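Local coordinates for oxidoreductase (Methanosarcina mazei, PDB 3KA7), which binds flavin-adenine dinucleotide and is probably an oxidoreductase of the flavin-containing amine oxidoreductase family, at residues Leu286-Leu292 / Phe357-Glu363; Lys45-Leu49 / Ala321-Leu327; Val376-Ser381 / Asp399-Gly403. All coordinates share one frame. Residues are numbered along the deposited sequence.

In the fold
Contacts 1 and 2 lie at one end of the mixed sheet, and contact 3 lies on the cofactor. Strands 280-288 and 326-334 are neighbours in that sheet, so contacts 1 and 2 touch, with centres about 13 Å apart. Ala288 O and His326 N, 2.9 Å apart, probably form a hydrogen bond between them. Ala287 CB also packs 3.5 Å from Phe47 CZ. Contact 3 joins two loops, and its centre is about 33 Å from that of contact 1 and about 30 Å from that of contact 2. It holds the FAD directly through Arg378 and Asp399. The side chains of Leu286 and Leu49 are about 14 and 11 Å from FAD, so contacts 1 and 2 are not part of its first shell.

Contact 1. Residues Leu286-Leu292 / Phe357-Glu363; sequences LAADEPL and FPGKRYE
The segments form an antiparallel edge pair of the mixed sheet, where strand 280-288 ends and strand 362-370 begins. Ala287 and Glu363 are a hydrogen-bonded pair, with Ala287 N to Glu363 O 2.8 Å and Glu363 N to Ala287 O 3.0 Å. Ala288 and Tyr362 are a non-hydrogen-bonded pair, CA to CA 4.1 Å. Beyond this last bridge, Asp289 N donates to Arg361 O, 3.0 Å. A type II turn, Phe357 to Lys360, precedes the second strand, with Gly359 at positive phi. Tyr362 takes chi1 p, and Leu286 CD1 lies over one face of its ring. Leu292 (m, t) sets CB over the face of the Phe357 ring (chi1 m), a CH-pi contact 3.9 Å from the centroid. Its CD2 meets Lys360 CB at 3.5 Å. Leu353 of helix 342-356 touches Leu286 and Tyr362. Glu290 takes chi1 p and chi2 t, which brings OE2 2.8 Å from Arg361 N in a hydrogen bond. Its OE1 forms a long salt bridge with Lys360 NZ, 4.0 Å. The chemistry thus has three parts: backbone hydrogen bonds, an apolar cluster of leucine and aromatic side chains, and a carboxylate that accepts a hydrogen bond from the Arg361 amide.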
loop_
_atom_site.group_PDB
_atom_site.type_symbol
_atom_site.label_atom_id
_atom_site.label_comp_id
_atom_site.label_asym_id
_atom_site.label_seq_id
_atom_site.Cartn_x
_atom_site.Cartn_y
_atom_site.Cartn_z
ATOM N N LEU A 286 16.543 8.735 2.339
ATOM C CA LEU A 286 17.885 9.281 2.122
ATOM C C LEU A 286 17.779 10.706 1.628
ATOM O O LEU A 286 16.937 11.013 0.791
ATOM C CB LEU A 286 18.643 8.447 1.081
ATOM C CG LEU A 286 18.682 6.929 1.301
ATOM C CD1 LEU A 286 19.420 6.241 0.160
ATOM C CD2 LEU A 286 19.309 6.562 2.655
ATOM N N ALA A 287 18.632 11.577 2.161
ATOM C CA ALA A 287 18.756 12.924 1.649
ATOM C C ALA A 287 19.923 12.867 0.668
ATOM O O ALA A 287 21.070 12.829 1.078
ATOM C CB ALA A 287 19.046 13.886 2.786
ATOM N N ALA A 288 19.632 12.804 -0.623
ATOM C CA ALA A 288 20.691 12.584 -1.605
ATOM C C ALA A 288 21.179 13.900 -2.208
ATOM O O ALA A 288 20.383 14.774 -2.488
ATOM C CB ALA A 288 20.206 11.636 -2.700
ATOM N N ASP A 289 22.492 14.015 -2.415
ATOM C CA ASP A 289 23.085 15.216 -3.024
ATOM C C ASP A 289 23.238 15.048 -4.537
ATOM O O ASP A 289 23.777 15.932 -5.225
ATOM C CB ASP A 289 24.454 15.488 -2.412
ATOM C CG ASP A 289 24.395 15.628 -0.919
ATOM O OD1 ASP A 289 23.981 16.702 -0.454
ATOM O OD2 ASP A 289 24.750 14.659 -0.211
ATOM N N GLU A 290 22.763 13.913 -5.043
ATOM C CA GLU A 290 22.785 13.601 -6.462
ATOM C C GLU A 290 21.717 12.537 -6.697
ATOM O O GLU A 290 21.318 11.862 -5.759
ATOM C CB GLU A 290 24.151 13.047 -6.856
ATOM C CG GLU A 290 24.513 11.729 -6.162
ATOM C CD GLU A 290 25.877 11.212 -6.570
ATOM O OE1 GLU A 290 26.200 11.276 -7.778
ATOM O OE2 GLU A 290 26.622 10.733 -5.690
ATOM N N PRO A 291 21.239 12.394 -7.941
ATOM C CA PRO A 291 20.270 11.331 -8.209
ATOM C C PRO A 291 20.847 9.946 -7.893
ATOM O O PRO A 291 22.012 9.671 -8.190
ATOM C CB PRO A 291 19.995 11.475 -9.712
ATOM C CG PRO A 291 20.385 12.863 -10.046
ATOM C CD PRO A 291 21.514 13.218 -9.131
ATOM N N LEU A 292 20.042 9.081 -7.274
ATOM C CA LEU A 292 20.474 7.722 -6.996
ATOM C C LEU A 292 19.721 6.742 -7.890
ATOM O O LEU A 292 20.301 5.763 -8.356
ATOM C CB LEU A 292 20.277 7.375 -5.511
ATOM C CG LEU A 292 21.022 8.268 -4.519
ATOM C CD1 LEU A 292 20.622 7.929 -3.076
ATOM C CD2 LEU A 292 22.536 8.170 -4.700
ATOM N N PHE A 357 24.338 1.580 -3.734
ATOM C CA PHE A 357 24.723 2.928 -4.130
ATOM C C PHE A 357 26.180 3.230 -3.779
ATOM O O PHE A 357 26.459 4.234 -3.139
ATOM C CB PHE A 357 23.804 3.940 -3.438
ATOM C CG PHE A 357 22.361 3.831 -3.851
ATOM C CD1 PHE A 357 22.011 3.893 -5.191
ATOM C CD2 PHE A 357 21.359 3.689 -2.902
ATOM C CE1 PHE A 357 20.687 3.811 -5.590
ATOM C CE2 PHE A 357 20.021 3.600 -3.298
ATOM C CZ PHE A 357 19.693 3.662 -4.636
ATOM N N PRO A 358 27.110 2.364 -4.206
ATOM C CA PRO A 358 28.499 2.551 -3.811
ATOM C C PRO A 358 29.079 3.903 -4.250
ATOM O O PRO A 358 28.909 4.324 -5.396
ATOM C CB PRO A 358 29.225 1.383 -4.500
ATOM C CG PRO A 358 28.386 1.059 -5.679
ATOM C CD PRO A 358 26.955 1.259 -5.170
ATOM N N GLY A 359 29.745 4.580 -3.323
ATOM C CA GLY A 359 30.449 5.818 -3.648
ATOM C C GLY A 359 29.551 7.016 -3.879
ATOM O O GLY A 359 30.035 8.112 -4.180
ATOM N N LYS A 360 28.245 6.839 -3.715
ATOM C CA LYS A 360 27.315 7.940 -3.938
ATOM C C LYS A 360 27.234 8.857 -2.723
ATOM O O LYS A 360 27.546 8.457 -1.592
ATOM C CB LYS A 360 25.920 7.425 -4.318
ATOM C CG LYS A 360 25.895 6.652 -5.615
ATOM C CD LYS A 360 26.099 7.564 -6.818
ATOM C CE LYS A 360 25.719 6.853 -8.108
ATOM N NZ LYS A 360 26.185 7.626 -9.305
ATOM N N ARG A 361 26.810 10.086 -2.968
ATOM C CA ARG A 361 26.779 11.115 -1.946
ATOM C C ARG A 361 25.364 11.277 -1.395
ATOM O O ARG A 361 24.495 11.847 -2.043
ATOM C CB ARG A 361 27.281 12.434 -2.551
ATOM C CG ARG A 361 27.283 13.622 -1.620
ATOM C CD ARG A 361 27.858 13.261 -0.279
ATOM N NE ARG A 361 29.313 13.280 -0.268
ATOM C CZ ARG A 361 30.049 14.305 0.160
ATOM N NH1 ARG A 361 29.471 15.415 0.598
ATOM N NH2 ARG A 361 31.368 14.221 0.140
ATOM N N TYR A 362 25.136 10.760 -0.192
ATOM C CA TYR A 362 23.832 10.905 0.463
ATOM C C TYR A 362 24.003 10.745 1.967
ATOM O O TYR A 362 25.050 10.304 2.434
ATOM C CB TYR A 362 22.843 9.840 -0.050
ATOM C CG TYR A 362 23.312 8.433 0.243
ATOM C CD1 TYR A 362 22.979 7.803 1.438
ATOM C CD2 TYR A 362 24.104 7.743 -0.661
ATOM C CE1 TYR A 362 23.433 6.535 1.723
ATOM C CE2 TYR A 362 24.561 6.471 -0.387
ATOM C CZ TYR A 362 24.213 5.872 0.811
ATOM O OH TYR A 362 24.664 4.615 1.097
ATOM N N GLU A 363 22.965 11.104 2.713
ATOM C CA GLU A 363 22.917 10.839 4.139
ATOM C C GLU A 363 21.588 10.175 4.461
ATOM O O GLU A 363 20.566 10.450 3.827
ATOM C CB GLU A 363 23.042 12.138 4.937
ATOM C CG GLU A 363 24.309 12.939 4.636
ATOM C CD GLU A 363 24.220 14.381 5.112
ATOM O OE1 GLU A 363 23.240 15.078 4.752
ATOM O OE2 GLU A 363 25.143 14.826 5.835
HETATM O O HOH W 1 22.472 14.958 2.014
HETATM O O HOH W 2 24.265 10.382 -9.469
#

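Contact 2. Residues Lys45-Leu49 / Ala321-Leu327; sequences KGFQL and APPGKHL
This is an apolar contact between the hairpin 41-50 and the loop leading into, and the first residues of, strand 326-334 of the mixed sheet. Phe47 CA and Ala321 CA are 4.4 Å apart. Gly46 (phi 87°, psi -1°) brings its O to 3.2 Å from Pro322 CD. A side chain here would crowd the ring of Pro322. Phe47 (chi1 m, chi2 -97°) is the central residue. Pro322 CD sits over its ring face, 3.5 Å from the centroid and 6° off the normal, a clear CH-pi contact. Ala321 CB lies 3.5 Å from Phe47 CE1, and Leu327 CB approaches the ring edge, 4.1 Å from Phe47 CD1. Leu49 (m, t) and Leu327 (t, p) meet at CD2 to CD1, 3.4 Å. A type II turn, Pro322 to Lys325, with Gly324 at positive phi, reverses the loop into the strand. Leu365 of strand 362-370 touches Phe47 and Leu49, Gln48 pairs through its backbone with Leu320, and His326 pairs through its backbone with Ala288 of strand 280-288.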
loop_
_atom_site.group_PDB
_atom_site.type_symbol
_atom_site.label_atom_id
_atom_site.label_comp_id
_atom_site.label_asym_id
_atom_site.label_seq_id
_atom_site.Cartn_x
_atom_site.Cartn_y
_atom_site.Cartn_z
ATOM N N LYS A 45 13.036 18.256 8.186
ATOM C CA LYS A 45 14.294 18.856 7.745
ATOM C C LYS A 45 14.272 19.384 6.305
ATOM O O LYS A 45 15.241 19.236 5.561
ATOM C CB LYS A 45 15.450 17.877 7.972
ATOM C CG LYS A 45 15.658 17.587 9.452
ATOM C CD LYS A 45 16.886 16.748 9.721
ATOM C CE LYS A 45 17.080 16.585 11.229
ATOM N NZ LYS A 45 18.160 15.630 11.555
ATOM N N GLY A 46 13.161 20.001 5.920
ATOM C CA GLY A 46 13.043 20.603 4.601
ATOM C C GLY A 46 12.572 19.634 3.529
ATOM O O GLY A 46 12.422 20.017 2.377
ATOM N N PHE A 47 12.341 18.381 3.921
ATOM C CA PHE A 47 11.841 17.347 3.012
ATOM C C PHE A 47 10.375 17.055 3.299
ATOM O O PHE A 47 9.933 17.145 4.448
ATOM C CB PHE A 47 12.624 16.048 3.203
ATOM C CG PHE A 47 14.017 16.083 2.647
ATOM C CD1 PHE A 47 14.284 15.557 1.390
ATOM C CD2 PHE A 47 15.060 16.629 3.378
ATOM C CE1 PHE A 47 15.572 15.574 0.865
ATOM C CE2 PHE A 47 16.349 16.648 2.861
ATOM C CZ PHE A 47 16.605 16.124 1.604
ATOM N N GLN A 48 9.628 16.691 2.259
ATOM C CA GLN A 48 8.280 16.175 2.443
ATOM C C GLN A 48 8.347 14.649 2.469
ATOM O O GLN A 48 8.222 14.003 1.436
ATOM C CB GLN A 48 7.354 16.635 1.313
ATOM C CG GLN A 48 6.981 18.115 1.367
ATOM C CD GLN A 48 6.225 18.481 2.633
ATOM O OE1 GLN A 48 6.713 19.268 3.457
ATOM N NE2 GLN A 48 5.035 17.910 2.802
ATOM N N LEU A 49 8.597 14.095 3.651
ATOM C CA LEU A 49 8.554 12.650 3.830
ATOM C C LEU A 49 7.077 12.264 3.931
ATOM O O LEU A 49 6.194 13.075 3.650
ATOM C CB LEU A 49 9.334 12.244 5.092
ATOM C CG LEU A 49 10.801 12.706 5.161
ATOM C CD1 LEU A 49 11.542 12.107 6.385
ATOM C CD2 LEU A 49 11.525 12.364 3.853
ATOM N N ALA A 321 11.678 18.208 -1.784
ATOM C CA ALA A 321 12.984 18.297 -1.160
ATOM C C ALA A 321 13.545 19.706 -1.342
ATOM O O ALA A 321 13.092 20.442 -2.229
ATOM C CB ALA A 321 13.940 17.283 -1.767
ATOM N N PRO A 322 14.536 20.076 -0.515
ATOM C CA PRO A 322 15.242 21.347 -0.706
ATOM C C PRO A 322 15.978 21.378 -2.037
ATOM O O PRO A 322 16.274 20.328 -2.610
ATOM C CB PRO A 322 16.292 21.349 0.410
ATOM C CG PRO A 322 15.816 20.348 1.420
ATOM C CD PRO A 322 15.029 19.327 0.656
ATOM N N PRO A 323 16.328 22.587 -2.505
ATOM C CA PRO A 323 17.101 22.794 -3.727
ATOM C C PRO A 323 18.384 21.954 -3.751
ATOM O O PRO A 323 19.111 21.892 -2.756
ATOM C CB PRO A 323 17.444 24.293 -3.663
ATOM C CG PRO A 323 16.301 24.891 -2.907
ATOM C CD PRO A 323 15.945 23.858 -1.864
ATOM N N GLY A 324 18.640 21.292 -4.873
ATOM C CA GLY A 324 19.865 20.509 -5.038
ATOM C C GLY A 324 19.889 19.221 -4.232
ATOM O O GLY A 324 20.956 18.661 -3.955
ATOM N N LYS A 325 18.712 18.755 -3.826
ATOM C CA LYS A 325 18.634 17.489 -3.104
ATOM C C LYS A 325 17.602 16.600 -3.774
ATOM O O LYS A 325 16.663 17.096 -4.397
ATOM C CB LYS A 325 18.234 17.712 -1.637
ATOM C CG LYS A 325 19.269 18.459 -0.793
ATOM C CD LYS A 325 20.623 17.780 -0.841
ATOM C CE LYS A 325 21.687 18.614 -0.134
ATOM N NZ LYS A 325 21.416 18.753 1.326
ATOM N N HIS A 326 17.789 15.289 -3.661
ATOM C CA HIS A 326 16.743 14.344 -4.043
ATOM C C HIS A 326 16.282 13.590 -2.798
ATOM O O HIS A 326 17.041 13.418 -1.844
ATOM C CB HIS A 326 17.235 13.346 -5.098
ATOM C CG HIS A 326 17.129 13.850 -6.505
ATOM N ND1 HIS A 326 15.919 14.074 -7.126
ATOM C CD2 HIS A 326 18.083 14.184 -7.407
ATOM C CE1 HIS A 326 16.128 14.521 -8.350
ATOM N NE2 HIS A 326 17.434 14.588 -8.551
ATOM N N LEU A 327 15.025 13.167 -2.815
ATOM C CA LEU A 327 14.492 12.303 -1.767
ATOM C C LEU A 327 14.447 10.899 -2.327
ATOM O O LEU A 327 13.688 10.627 -3.256
ATOM C CB LEU A 327 13.084 12.747 -1.384
ATOM C CG LEU A 327 12.316 11.885 -0.372
ATOM C CD1 LEU A 327 13.144 11.610 0.905
ATOM C CD2 LEU A 327 10.967 12.527 -0.043
#

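Contact 3. Residues Val376-Ser381 / Asp399-Gly403. With FAD (flavin-adenine dinucleotide), chain B.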
loop_
_atom_site.group_PDB
_atom_site.type_symbol
_atom_site.label_atom_id
_atom_site.label_comp_id
_atom_site.label_asym_id
_atom_site.label_seq_id
_atom_site.Cartn_x
_atom_site.Cartn_y
_atom_site.Cartn_z
ATOM N N VAL A 376 2.388 -1.935 7.367
ATOM C CA VAL A 376 2.308 -1.667 5.941
ATOM C C VAL A 376 0.874 -1.859 5.449
ATOM O O VAL A 376 0.303 -0.930 4.893
ATOM C CB VAL A 376 3.290 -2.502 5.125
ATOM C CG1 VAL A 376 3.039 -2.267 3.643
ATOM C CG2 VAL A 376 4.733 -2.123 5.499
ATOM N N ASN A 377 0.297 -3.053 5.651
ATOM C CA ASN A 377 -1.152 -3.288 5.443
ATOM C C ASN A 377 -1.727 -3.981 6.668
ATOM O O ASN A 377 -1.056 -4.808 7.253
ATOM C CB ASN A 377 -1.406 -4.239 4.268
ATOM C CG ASN A 377 -1.178 -3.593 2.907
ATOM O OD1 ASN A 377 -1.113 -2.362 2.768
ATOM N ND2 ASN A 377 -1.066 -4.433 1.890
ATOM N N ARG A 378 -2.965 -3.673 7.035
ATOM C CA ARG A 378 -3.611 -4.344 8.177
ATOM C C ARG A 378 -3.948 -5.808 7.901
ATOM O O ARG A 378 -4.044 -6.623 8.831
ATOM C CB ARG A 378 -4.851 -3.544 8.619
ATOM C CG ARG A 378 -4.475 -2.163 9.126
ATOM C CD ARG A 378 -5.562 -1.553 10.018
ATOM N NE ARG A 378 -5.016 -0.422 10.771
ATOM C CZ ARG A 378 -4.943 0.780 10.259
ATOM N NH1 ARG A 378 -5.392 0.932 9.025
ATOM N NH2 ARG A 378 -4.428 1.809 10.934
ATOM N N ALA A 379 -4.136 -6.139 6.627
ATOM C CA ALA A 379 -4.321 -7.522 6.194
ATOM C C ALA A 379 -3.356 -7.773 5.048
ATOM O O ALA A 379 -3.319 -6.998 4.080
ATOM C CB ALA A 379 -5.743 -7.741 5.724
ATOM N N ALA A 380 -2.587 -8.851 5.143
ATOM C CA ALA A 380 -1.574 -9.147 4.142
ATOM C C ALA A 380 -2.223 -9.305 2.791
ATOM O O ALA A 380 -3.283 -9.919 2.670
ATOM C CB ALA A 380 -0.827 -10.401 4.496
ATOM N N SER A 381 -1.585 -8.757 1.765
ATOM C CA SER A 381 -2.126 -8.921 0.429
ATOM C C SER A 381 -2.458 -10.374 0.152
ATOM O O SER A 381 -1.703 -11.267 0.512
ATOM C CB SER A 381 -1.153 -8.406 -0.619
ATOM O OG SER A 381 -1.509 -7.089 -0.975
ATOM N N ASP A 399 -6.904 -0.599 4.219
ATOM C CA ASP A 399 -6.052 -1.692 3.770
ATOM C C ASP A 399 -6.177 -2.972 4.608
ATOM O O ASP A 399 -5.414 -3.922 4.418
ATOM C CB ASP A 399 -4.598 -1.235 3.522
ATOM C CG ASP A 399 -3.799 -1.005 4.807
ATOM O OD1 ASP A 399 -4.279 -1.333 5.921
ATOM O OD2 ASP A 399 -2.677 -0.479 4.688
ATOM N N GLY A 400 -7.153 -2.992 5.509
ATOM C CA GLY A 400 -7.551 -4.226 6.195
ATOM C C GLY A 400 -8.755 -4.858 5.528
ATOM O O GLY A 400 -9.239 -5.915 5.951
ATOM N N ALA A 401 -9.241 -4.198 4.478
ATOM C CA ALA A 401 -10.371 -4.707 3.697
ATOM C C ALA A 401 -10.236 -4.282 2.238
ATOM O O ALA A 401 -11.113 -3.600 1.702
ATOM C CB ALA A 401 -11.679 -4.200 4.267
ATOM N N LYS A 402 -9.145 -4.687 1.604
ATOM C CA LYS A 402 -8.866 -4.302 0.206
ATOM C C LYS A 402 -9.634 -5.170 -0.776
ATOM O O LYS A 402 -9.880 -6.355 -0.508
ATOM C CB LYS A 402 -7.375 -4.431 -0.097
ATOM C CG LYS A 402 -6.487 -3.593 0.817
ATOM C CD LYS A 402 -5.015 -3.641 0.405
ATOM C CE LYS A 402 -4.412 -5.032 0.628
ATOM N NZ LYS A 402 -4.593 -5.525 2.055
ATOM N N GLY A 403 -9.998 -4.580 -1.917
ATOM C CA GLY A 403 -10.518 -5.359 -3.043
ATOM C C GLY A 403 -9.466 -6.318 -3.559
ATOM O O GLY A 403 -8.284 -5.980 -3.646
HETATM P PA FAD B . -5.150 4.374 7.638
HETATM O O1A FAD B . -4.909 3.127 8.447
HETATM O O2A FAD B . -3.937 5.015 7.007
HETATM O O5B FAD B . -5.888 5.463 8.558
HETATM C C5B FAD B . -6.648 5.040 9.684
HETATM C C4B FAD B . -6.959 6.337 10.438
HETATM O O4B FAD B . -7.803 6.097 11.546
HETATM C C3B FAD B . -5.675 6.979 10.970
HETATM O O3B FAD B . -5.568 8.319 10.515
HETATM C C2B FAD B . -5.838 6.912 12.490
HETATM O O2B FAD B . -5.239 8.003 13.163
HETATM C C1B FAD B . -7.353 6.874 12.654
HETATM N N9A FAD B . -7.832 6.213 13.874
HETATM C C8A FAD B . -7.398 5.045 14.469
HETATM N N7A FAD B . -8.194 4.799 15.549
HETATM C C5A FAD B . -9.114 5.799 15.627
HETATM C C6A FAD B . -10.138 6.070 16.523
HETATM N N6A FAD B . -10.443 5.193 17.475
HETATM N N1A FAD B . -10.917 7.193 16.333
HETATM C C2A FAD B . -10.685 8.053 15.278
HETATM N N3A FAD B . -9.663 7.787 14.391
HETATM C C4A FAD B . -8.899 6.681 14.582
HETATM N N1 FAD B . 0.496 2.301 -0.653
HETATM C C2 FAD B . 0.579 2.664 -1.987
HETATM O O2 FAD B . -0.435 2.635 -2.697
HETATM N N3 FAD B . 1.808 3.028 -2.515
HETATM C C4 FAD B . 2.946 3.032 -1.727
HETATM O O4 FAD B . 4.040 3.356 -2.190
HETATM C C4X FAD B . 2.865 2.664 -0.392
HETATM N N5 FAD B . 4.005 2.647 0.398
HETATM C C5X FAD B . 3.903 2.291 1.732
HETATM C C6 FAD B . 5.037 2.285 2.545
HETATM C C7 FAD B . 4.936 1.948 3.889
HETATM C C7M FAD B . 6.180 1.946 4.742
HETATM C C8 FAD B . 3.693 1.612 4.411
HETATM C C8M FAD B . 3.542 1.234 5.856
HETATM C C9 FAD B . 2.559 1.605 3.602
HETATM C C9A FAD B . 2.662 1.953 2.258
HETATM N N10 FAD B . 1.533 1.948 1.450
HETATM C C10 FAD B . 1.629 2.308 0.134
HETATM C "C1'" FAD B . 0.206 1.498 1.966
HETATM C "C2'" FAD B . -0.637 2.733 2.308
HETATM O "O2'" FAD B . 0.157 3.660 3.042
HETATM C "C3'" FAD B . -1.849 2.296 3.125
HETATM O "O3'" FAD B . -2.447 1.163 2.506
HETATM C "C4'" FAD B . -2.937 3.351 3.303
HETATM O "O4'" FAD B . -2.410 4.597 3.712
HETATM C "C5'" FAD B . -3.864 2.843 4.401
HETATM O "O5'" FAD B . -5.023 3.638 4.371
HETATM P P FAD B . -6.301 3.220 5.215
HETATM O O1P FAD B . -7.540 3.602 4.443
HETATM O O2P FAD B . -6.247 1.772 5.659
HETATM O O3P FAD B . -6.299 4.145 6.532
#
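These two loops form part of the FAD pocket, at the pyrophosphate and ribityl chain. Arg378 and Asp399 are both FAD-binding residues. Arg378 NH1 donates to FAD O1A at a very short 2.3 Å, and Arg378 NH2 adds a weak bond to FAD O1A at 2.9 Å. The second phosphate is held by a backbone amide, Asp399 N to FAD O2P, 2.9 Å. The ribityl hydroxyl FAD O3' donates to Asp399 OD2 at 2.7 Å. Val376 CA comes within 3.2 Å of the methyl carbon FAD C8M.

The loop 399-403 follows strand 394-396, an outer strand of the parallel Rossmann-type sheet, and leads on to helix 408-421. Asp399 thus binds the phosphate with its amide and the ribityl chain with its carboxylate, just past the C-terminal end of that strand, consistent with the FAD-binding fold of the family. The neighbouring loop 376-381 is tied to it. Arg378 N donates to Asp399 OD1 at 2.9 Å, and Ala379 N makes a weak bond to Asp399 O at 3.4 Å. Gly400 CA packs 3.7 Å from Arg378 CB, where a side chain on Gly400 would be tight. Lys402 reaches back with chi3 and chi4 both m. Its NZ donates to Ala379 O at 2.8 Å and to Asp399 O at 3.0 Å, and it also forms a salt bridge with Asp384. Asp399 OD2 also forms a salt bridge with Arg38, itself an FAD-binding residue.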